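Local atomic coordinates of glucose-6-phosphate acetyltransferase 1 (Arabidopsis thaliana, PDB entry 3T90), a protein that transfers the acetyl group of acetyl-CoA to D-glucosamine 6-phosphate, a step in the biosynthesis of UDP-N-acetylglucosamine, working as a homodimer. Residues E73-R78 with G116-I121. Numbering follows the deposited sequence.
Sequences EKKFLR and GCYKVI
Arg78 runs obliquely across one face of the Tyr118 ring. Its CB meets the CD2 and CE2 side of the ring; CG then stands over the centre, 3.6 Å from the ring centroid, in a CH-pi contact. The bend at chi2 (-84°) keeps the rest of the chain above the same face: CD passes over CG and CD1 of Tyr118. Arg78 NE lies 3.8 Å from Tyr118 CD1. The guanidinium plane, tilted 22° from that of the ring, has CD1 beneath one face. NH1 finishes 3.8 Å from Tyr118 CB, while NH2 forms a salt bridge with Asp149 of the second subunit. Arginine suits the place because its methylenes cover an aromatic face and its tip still reaches a carboxylate.

At the far end of the ring, Lys75 CD and CE make van der Waals contact with Tyr118 OH, each at 3.3 Å. Lysine offers methylenes here while Lys75 NZ forms salt bridges with Glu73 OE1 (2.8 Å) and with Glu87 and Asp88 of the second subunit. Leu77 brings its CD1 methyl to the same hydroxyl. With an alanine at Tyr118, the Arg78 methylenes would probably lose the face they lie on, and Lys75 and Leu77 the hydroxyl end they pack against, though Asp149 would still hold the guanidinium.

The contact joins the turn after strand 63-74 to the residues leading into strand 119-124 of the GNAT fold. These four residues probably help bind substrate, as in relatives. Apolar and CH-pi contacts carry the meeting, while the charged ends pair with carboxylates of both subunits, tying it to the dimer interface.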
loop_
_atom_site.group_PDB
_atom_site.type_symbol
_atom_site.label_atom_id
_atom_site.label_comp_id
_atom_site.label_asym_id
_atom_site.label_seq_id
_atom_site.Cartn_x
_atom_site.Cartn_y
_atom_site.Cartn_z
ATOM N N GLU A 73 -0.441 5.615 3.899
ATOM C CA GLU A 73 -0.130 4.676 5.012
ATOM C C GLU A 73 0.624 5.448 6.098
ATOM O O GLU A 73 1.710 5.962 5.800
ATOM C CB GLU A 73 0.787 3.605 4.489
ATOM C CG GLU A 73 1.133 2.571 5.644
ATOM C CD GLU A 73 2.364 1.792 5.312
ATOM O OE1 GLU A 73 2.951 1.118 6.187
ATOM O OE2 GLU A 73 2.890 1.821 4.182
ATOM N N LYS A 74 0.089 5.474 7.300
ATOM C CA LYS A 74 0.851 6.029 8.437
ATOM C C LYS A 74 1.770 4.990 9.008
ATOM O O LYS A 74 1.368 3.850 9.227
ATOM C CB LYS A 74 -0.114 6.471 9.493
ATOM C CG LYS A 74 -0.990 7.676 9.008
ATOM C CD LYS A 74 -1.951 8.129 10.080
ATOM C CE LYS A 74 -2.791 9.251 9.469
ATOM N NZ LYS A 74 -4.026 8.651 8.815
ATOM N N LYS A 75 3.013 5.396 9.304
ATOM C CA LYS A 75 4.049 4.492 9.832
ATOM C C LYS A 75 4.621 4.994 11.119
ATOM O O LYS A 75 4.290 6.164 11.515
ATOM C CB LYS A 75 5.195 4.403 8.807
ATOM C CG LYS A 75 4.776 3.800 7.463
ATOM C CD LYS A 75 6.024 3.690 6.613
ATOM C CE LYS A 75 5.851 2.983 5.266
ATOM N NZ LYS A 75 5.611 1.497 5.450
ATOM N N PHE A 76 5.475 4.217 11.783
ATOM C CA PHE A 76 6.274 4.727 12.895
ATOM C C PHE A 76 7.637 5.174 12.441
ATOM O O PHE A 76 8.198 6.126 12.976
ATOM C CB PHE A 76 6.443 3.644 14.016
ATOM C CG PHE A 76 5.189 3.374 14.797
ATOM C CD1 PHE A 76 4.875 4.135 15.927
ATOM C CD2 PHE A 76 4.346 2.383 14.432
ATOM C CE1 PHE A 76 3.701 3.887 16.606
ATOM C CE2 PHE A 76 3.174 2.151 15.129
ATOM C CZ PHE A 76 2.880 2.897 16.241
ATOM N N LEU A 77 8.195 4.527 11.452
ATOM C CA LEU A 77 9.525 4.963 10.952
ATOM C C LEU A 77 9.404 6.307 10.213
ATOM O O LEU A 77 8.323 6.895 9.967
ATOM C CB LEU A 77 10.290 3.792 10.277
ATOM C CG LEU A 77 9.620 3.250 9.021
ATOM C CD1 LEU A 77 9.719 4.195 7.783
ATOM C CD2 LEU A 77 10.082 1.890 8.728
ATOM N N ARG A 78 10.568 6.927 9.912
ATOM C CA ARG A 78 10.548 8.222 9.275
ATOM C C ARG A 78 9.815 9.280 10.134
ATOM O O ARG A 78 9.081 10.089 9.674
ATOM C CB ARG A 78 10.052 8.181 7.782
ATOM C CG ARG A 78 11.127 7.619 6.821
ATOM C CD ARG A 78 12.043 8.842 6.470
ATOM N NE ARG A 78 12.852 8.650 5.250
ATOM C CZ ARG A 78 13.102 9.629 4.407
ATOM N NH1 ARG A 78 12.619 10.911 4.674
ATOM N NH2 ARG A 78 13.868 9.363 3.323
ATOM N N GLY A 116 2.203 15.841 3.279
ATOM C CA GLY A 116 3.404 15.626 4.068
ATOM C C GLY A 116 3.948 14.219 4.021
ATOM O O GLY A 116 4.694 13.822 4.900
ATOM N N CYS A 117 3.684 13.509 2.940
ATOM C CA CYS A 117 4.263 12.142 2.832
ATOM C C CYS A 117 5.782 12.281 2.533
ATOM O O CYS A 117 6.232 13.290 1.870
ATOM C CB CYS A 117 3.698 11.395 1.614
ATOM S SG CYS A 117 1.971 10.918 1.824
ATOM N N TYR A 118 6.589 11.308 2.964
ATOM C CA TYR A 118 8.045 11.399 2.636
ATOM C C TYR A 118 8.373 10.676 1.303
ATOM O O TYR A 118 9.451 10.895 0.741
ATOM C CB TYR A 118 8.882 10.829 3.802
ATOM C CG TYR A 118 8.737 9.323 4.031
ATOM C CD1 TYR A 118 9.569 8.427 3.417
ATOM C CD2 TYR A 118 7.735 8.857 4.828
ATOM C CE1 TYR A 118 9.411 7.019 3.631
ATOM C CE2 TYR A 118 7.560 7.516 5.039
ATOM C CZ TYR A 118 8.416 6.600 4.476
ATOM O OH TYR A 118 8.202 5.224 4.666
ATOM N N LYS A 119 7.428 9.826 0.813
ATOM C CA LYS A 119 7.619 9.137 -0.423
ATOM C C LYS A 119 6.277 8.718 -0.981
ATOM O O LYS A 119 5.260 8.671 -0.271
ATOM C CB LYS A 119 8.546 7.884 -0.247
ATOM C CG LYS A 119 7.795 6.669 0.404
ATOM C CD LYS A 119 8.736 5.450 0.459
ATOM C CE LYS A 119 8.008 4.264 1.125
ATOM N NZ LYS A 119 8.903 3.044 1.150
ATOM N N VAL A 120 6.339 8.345 -2.269
ATOM C CA VAL A 120 5.239 7.632 -2.943
ATOM C C VAL A 120 5.825 6.453 -3.666
ATOM O O VAL A 120 6.913 6.551 -4.210
ATOM C CB VAL A 120 4.461 8.527 -3.871
ATOM C CG1 VAL A 120 5.285 9.245 -4.890
ATOM C CG2 VAL A 120 3.302 7.865 -4.428
ATOM N N ILE A 121 5.120 5.339 -3.616
ATOM C CA ILE A 121 5.493 4.135 -4.320
ATOM C C ILE A 121 4.395 3.546 -5.108
ATOM O O ILE A 121 3.227 3.773 -4.812
ATOM C CB ILE A 121 6.064 3.133 -3.300
ATOM C CG1 ILE A 121 5.049 2.793 -2.132
ATOM C CG2 ILE A 121 7.364 3.676 -2.671
ATOM C CD1 ILE A 121 5.597 1.706 -1.141
#